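Local coordinates for GTP pyrophosphokinase (Streptococcus pneumoniae, PDB 2BE3), which probably transfers pyrophosphate from ATP to GTP or GDP, making the alarmone (p)ppGpp as RelA/SpoT-type synthetases do, at residues A77-M82 / I139-Q144; Q84-V89 / I145-M150. All coordinates share one frame; numbering follows the deposited sequence.

Contact 1 (A77-M82 / I139-Q144)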
# COMPACT_ATOMS: atom_id res chain seq x y z
N ALA A 77 4.19 3.24 14.49
CA ALA A 77 3.84 2.21 13.51
C ALA A 77 4.72 0.97 13.80
O ALA A 77 5.95 1.09 13.94
CB ALA A 77 4.05 2.74 12.11
N GLY A 78 4.09 -0.17 14.01
CA GLY A 78 4.80 -1.40 14.38
C GLY A 78 4.34 -2.51 13.46
O GLY A 78 3.15 -2.67 13.25
N LEU A 79 5.29 -3.26 12.89
CA LEU A 79 5.00 -4.40 12.04
C LEU A 79 5.69 -5.56 12.64
O LEU A 79 6.75 -5.38 13.26
CB LEU A 79 5.48 -4.16 10.60
CG LEU A 79 4.45 -3.13 10.14
CD1 LEU A 79 4.98 -1.70 9.85
CD2 LEU A 79 3.40 -3.67 9.19
N ARG A 80 5.08 -6.75 12.48
CA ARG A 80 5.63 -8.01 12.96
C ARG A 80 5.68 -9.00 11.82
O ARG A 80 4.66 -9.33 11.19
CB ARG A 80 4.77 -8.58 14.09
CG ARG A 80 4.59 -7.65 15.27
CD ARG A 80 5.81 -7.67 16.11
NE ARG A 80 5.92 -6.47 16.93
CZ ARG A 80 5.43 -6.36 18.16
NH1 ARG A 80 4.76 -7.39 18.71
NH2 ARG A 80 5.59 -5.23 18.84
N VAL A 81 6.89 -9.44 11.53
CA VAL A 81 7.08 -10.40 10.47
C VAL A 81 7.48 -11.71 11.10
O VAL A 81 8.48 -11.75 11.80
CB VAL A 81 8.12 -9.87 9.45
CG1 VAL A 81 8.53 -10.96 8.40
CG2 VAL A 81 7.57 -8.61 8.79
N MSE A 82 6.68 -12.75 10.89
CA MSE A 82 6.92 -14.07 11.44
C MSE A 82 7.61 -14.95 10.41
O MSE A 82 7.16 -15.05 9.28
CB MSE A 82 5.60 -14.70 11.90
CG MSE A 82 5.42 -14.71 13.44
SE MSE A 82 5.45 -12.88 14.29
CE MSE A 82 3.72 -12.11 13.31
N ILE A 139 7.57 9.16 8.37
CA ILE A 139 7.37 8.66 9.73
C ILE A 139 8.44 7.59 10.06
O ILE A 139 9.09 7.03 9.16
CB ILE A 139 5.90 8.15 9.97
CG1 ILE A 139 5.49 7.06 8.99
CG2 ILE A 139 4.88 9.28 9.83
CD1 ILE A 139 5.61 5.70 9.56
N LEU A 140 8.66 7.36 11.36
CA LEU A 140 9.36 6.15 11.77
C LEU A 140 8.41 4.95 11.91
O LEU A 140 7.35 5.03 12.59
CB LEU A 140 10.18 6.36 13.07
CG LEU A 140 11.30 7.42 13.03
CD1 LEU A 140 11.88 7.64 14.44
CD2 LEU A 140 12.38 7.09 12.05
N ALA A 141 8.81 3.82 11.32
CA ALA A 141 8.12 2.53 11.61
C ALA A 141 9.12 1.49 12.13
O ALA A 141 10.30 1.48 11.74
CB ALA A 141 7.39 2.03 10.38
N GLU A 142 8.67 0.63 13.03
CA GLU A 142 9.52 -0.43 13.53
C GLU A 142 9.02 -1.78 13.00
O GLU A 142 7.86 -2.15 13.24
CB GLU A 142 9.52 -0.40 15.04
CG GLU A 142 10.48 -1.36 15.71
CD GLU A 142 9.94 -1.81 17.06
OE1 GLU A 142 8.82 -2.43 17.11
OE2 GLU A 142 10.64 -1.52 18.06
N ILE A 143 9.85 -2.46 12.20
CA ILE A 143 9.54 -3.81 11.76
C ILE A 143 10.33 -4.81 12.61
O ILE A 143 11.56 -4.80 12.61
CB ILE A 143 9.86 -4.03 10.27
CG1 ILE A 143 9.16 -2.96 9.39
CG2 ILE A 143 9.49 -5.49 9.86
CD1 ILE A 143 9.69 -2.89 7.97
N GLN A 144 9.61 -5.65 13.35
CA GLN A 144 10.24 -6.73 14.09
C GLN A 144 10.16 -8.06 13.35
O GLN A 144 9.15 -8.37 12.69
CB GLN A 144 9.60 -6.84 15.45
CG GLN A 144 10.07 -5.75 16.39
CD GLN A 144 9.74 -6.07 17.80
OE1 GLN A 144 9.98 -7.18 18.26
NE2 GLN A 144 9.14 -5.13 18.50
O HOH W 1 7.00 -3.93 15.78

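Contact 2 (Q84-V89 / I145-M150)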
# COMPACT_ATOMS: atom_id res chain seq x y z
N GLN A 84 9.99 -18.73 9.68
CA GLN A 84 10.13 -20.10 10.12
C GLN A 84 11.39 -20.29 10.97
O GLN A 84 11.31 -20.82 12.10
CB GLN A 84 10.20 -20.97 8.89
CG GLN A 84 9.81 -22.39 9.08
CD GLN A 84 9.58 -23.11 7.77
OE1 GLN A 84 10.27 -22.87 6.76
NE2 GLN A 84 8.61 -24.03 7.79
N PHE A 85 12.54 -19.85 10.46
CA PHE A 85 13.82 -20.13 11.11
C PHE A 85 14.52 -18.87 11.59
O PHE A 85 14.43 -17.82 10.95
CB PHE A 85 14.74 -20.84 10.13
CG PHE A 85 14.26 -22.20 9.70
CD1 PHE A 85 14.40 -23.30 10.53
CD2 PHE A 85 13.70 -22.38 8.44
CE1 PHE A 85 13.98 -24.54 10.14
CE2 PHE A 85 13.29 -23.65 8.04
CZ PHE A 85 13.42 -24.72 8.90
N VAL A 86 15.26 -18.99 12.68
CA VAL A 86 16.20 -17.94 13.11
C VAL A 86 17.06 -17.42 11.93
O VAL A 86 17.25 -16.22 11.75
CB VAL A 86 17.17 -18.45 14.24
CG1 VAL A 86 18.27 -17.40 14.58
CG2 VAL A 86 16.40 -18.82 15.45
N ASP A 87 17.60 -18.35 11.13
CA ASP A 87 18.47 -17.98 10.03
C ASP A 87 17.68 -17.36 8.86
O ASP A 87 18.26 -16.90 7.91
CB ASP A 87 19.22 -19.22 9.57
CG ASP A 87 20.38 -19.62 10.50
OD1 ASP A 87 20.64 -19.00 11.56
OD2 ASP A 87 21.07 -20.59 10.16
N ASP A 88 16.34 -17.38 8.93
CA ASP A 88 15.54 -16.66 7.94
C ASP A 88 15.55 -15.14 8.20
O ASP A 88 15.31 -14.33 7.31
CB ASP A 88 14.10 -17.14 7.93
CG ASP A 88 13.94 -18.51 7.34
OD1 ASP A 88 14.86 -19.00 6.62
OD2 ASP A 88 12.87 -19.13 7.61
N VAL A 89 15.78 -14.77 9.45
CA VAL A 89 15.77 -13.35 9.81
C VAL A 89 16.68 -12.55 8.87
O VAL A 89 16.21 -11.58 8.26
CB VAL A 89 16.10 -13.14 11.32
CG1 VAL A 89 16.20 -11.67 11.63
CG2 VAL A 89 14.98 -13.88 12.18
N ILE A 145 11.21 -8.85 13.44
CA ILE A 145 11.21 -10.12 12.75
C ILE A 145 11.41 -11.20 13.78
O ILE A 145 12.34 -11.15 14.56
CB ILE A 145 12.31 -10.18 11.62
CG1 ILE A 145 12.08 -9.07 10.61
CG2 ILE A 145 12.18 -11.48 10.83
CD1 ILE A 145 13.30 -8.51 10.11
N ARG A 146 10.54 -12.20 13.77
CA ARG A 146 10.54 -13.17 14.83
C ARG A 146 10.24 -14.56 14.30
O ARG A 146 9.51 -14.68 13.32
CB ARG A 146 9.40 -12.82 15.79
CG ARG A 146 9.64 -11.61 16.60
CD ARG A 146 8.42 -11.27 17.38
NE ARG A 146 8.74 -10.11 18.20
CZ ARG A 146 7.95 -9.61 19.14
NH1 ARG A 146 6.78 -10.18 19.43
NH2 ARG A 146 8.35 -8.54 19.80
N THR A 147 10.72 -15.60 14.98
CA THR A 147 10.16 -16.91 14.75
C THR A 147 8.84 -17.03 15.52
O THR A 147 8.50 -16.18 16.38
CB THR A 147 11.11 -18.07 15.14
OG1 THR A 147 11.46 -17.97 16.53
CG2 THR A 147 12.36 -18.06 14.26
N LEU A 148 8.09 -18.07 15.21
CA LEU A 148 6.83 -18.28 15.91
C LEU A 148 7.09 -18.54 17.38
O LEU A 148 6.36 -18.06 18.21
CB LEU A 148 6.02 -19.40 15.23
CG LEU A 148 5.32 -18.87 13.94
CD1 LEU A 148 4.35 -17.74 14.29
CD2 LEU A 148 6.30 -18.33 12.90
N ALA A 149 8.16 -19.27 17.71
CA ALA A 149 8.47 -19.52 19.11
C ALA A 149 8.92 -18.21 19.86
O ALA A 149 8.49 -17.98 21.02
CB ALA A 149 9.50 -20.62 19.24
N MSE A 150 9.75 -17.38 19.21
CA MSE A 150 10.07 -16.05 19.71
C MSE A 150 8.82 -15.20 19.91
O MSE A 150 8.63 -14.63 20.97
CB MSE A 150 11.05 -15.28 18.80
CG MSE A 150 12.43 -15.83 18.68
SE MSE A 150 13.43 -14.76 17.35
CE MSE A 150 14.88 -16.06 16.81
O HOH W 2 8.73 -20.44 13.47

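Contact 1 (A77-M82 / I139-Q144)
Ala-77 to Val-81 and Ile-139 to Gln-144 pair as neighbouring parallel strands within the mixed sheet of the RelA/SpoT synthetase fold, a member of the nucleotidyltransferase clan. Four backbone bonds zip them together: Glu-142 N and Gln-144 N give to Ala-77 O and Leu-79 O, while Leu-79 N and Val-81 N give to Glu-142 O and Gln-144 O. The two sides of this pair differ sharply. On the apolar one, small and branched residues interlock. The methyl of Ala-77 abuts that of Ala-141, CB to CB 3.8 Å, and Ile-139 CD1 comes over the same methyl, 4.2 Å from Ala-77 CB. Further along, Leu-79 CB leans on Ile-143 CG1 at 4.1 Å. The other branch of Ile-143, CG2, meets Val-81 CG2 at 3.8 Å, so each arm of the isoleucine serves a different partner. Helix 6-35 lies over Leu-79 and Ile-139. On the polar side, Gly-78 adds no bump, and water 1 sits near it, bridging the strands: it lies 3.0 Å from Arg-80 NE in the plane of the guanidinium, 2.7 Å from Glu-142 OE1 and 2.9 Å from Leu-79 O. A bend at chi2 (-78°) brings the arginine alongside Gln-144, both pointing the same way, their flat groups 40° apart. Gln-144 OE1 is held by Arg-146 NH2 and Ser-121 OG, fixing the amide's rotation. That turns NE2 to Glu-142 OE1, 3.1 Å away, which it meets from 52° above the carboxylate plane.

Contact 2 (Q84-V89 / I145-M150)
A strand-to-helix junction, where strand 137-147 gives way to helix 148-164 with Thr-147 as N-cap, packs here against the turn that follows strand 77-83 and leads into helix 89-97. Thr-147 does two jobs with its two branches. Its CG2, anti to its own carbonyl carbon, presses on the backbone of the turn, 3.4 Å from Val-86 N and close to Phe-85 C as well. The hydroxyl stands between the backbone N and the carbonyl carbon (chi1 58°), where OG1 accepts from Met-150 N at 3.2 Å as the capping bond and is also hydrogen-bonded to Asp-187 of helix 170-191. One helical turn on, the extended selenomethionine Met-150 crosses Val-86 at about a right angle and sets its terminal CE against Val-86 CG2, a tight 3.4 Å. Deeper in, Val-89 straddles one methyl of Ile-145: Ile-145 CG2 lies 3.9 Å from Val-89 CG2 and 4.1 Å from Val-89 CG1. Ile-111 adds to this apolar patch by touching Val-86, Val-89 and Met-150. The turn is braced from within, since Phe-85 N donates to Asp-88 OD2 at 3.0 Å while Asp-88 N returns a bond to Phe-85 O; the second carboxylate oxygen forms a salt bridge with Arg-194. Water 2 bridges the segments, giving to Gln-84 O (2.9 Å) and accepting from Leu-148 N (3.0 Å). With no direct hydrogen bond across the interface, cohesion rests on methyl contacts, and the amide at the first turn of helix 148-164 is satisfied through solvent.

Contacts 1 and 2 follow one another along the neighbouring strands 77-83 and 137-147, their centres 15 Å apart. The pairing of contact 1 runs on into contact 2 through a probable hydrogen bond from Arg-146 N to Val-81 O, 2.9 Å; Arg-146 also bonds to the backbone of Val-83, and the two strands then part into a turn and a helix. Met-82 CG also packs on Leu-148 CD1. Arg-80 NH1 and Arg-146 NH1 stand 3.5 Å apart, a repulsion that Glu-142 may temper, its OE1 lying 4.6 Å from Arg-80 NH2 without contact. No ligand marks a site here, but Glu-142 to Thr-147 matches the E-x-Q-I-R-T motif of RelA/SpoT synthetases, consistent with a place at the nucleotide site.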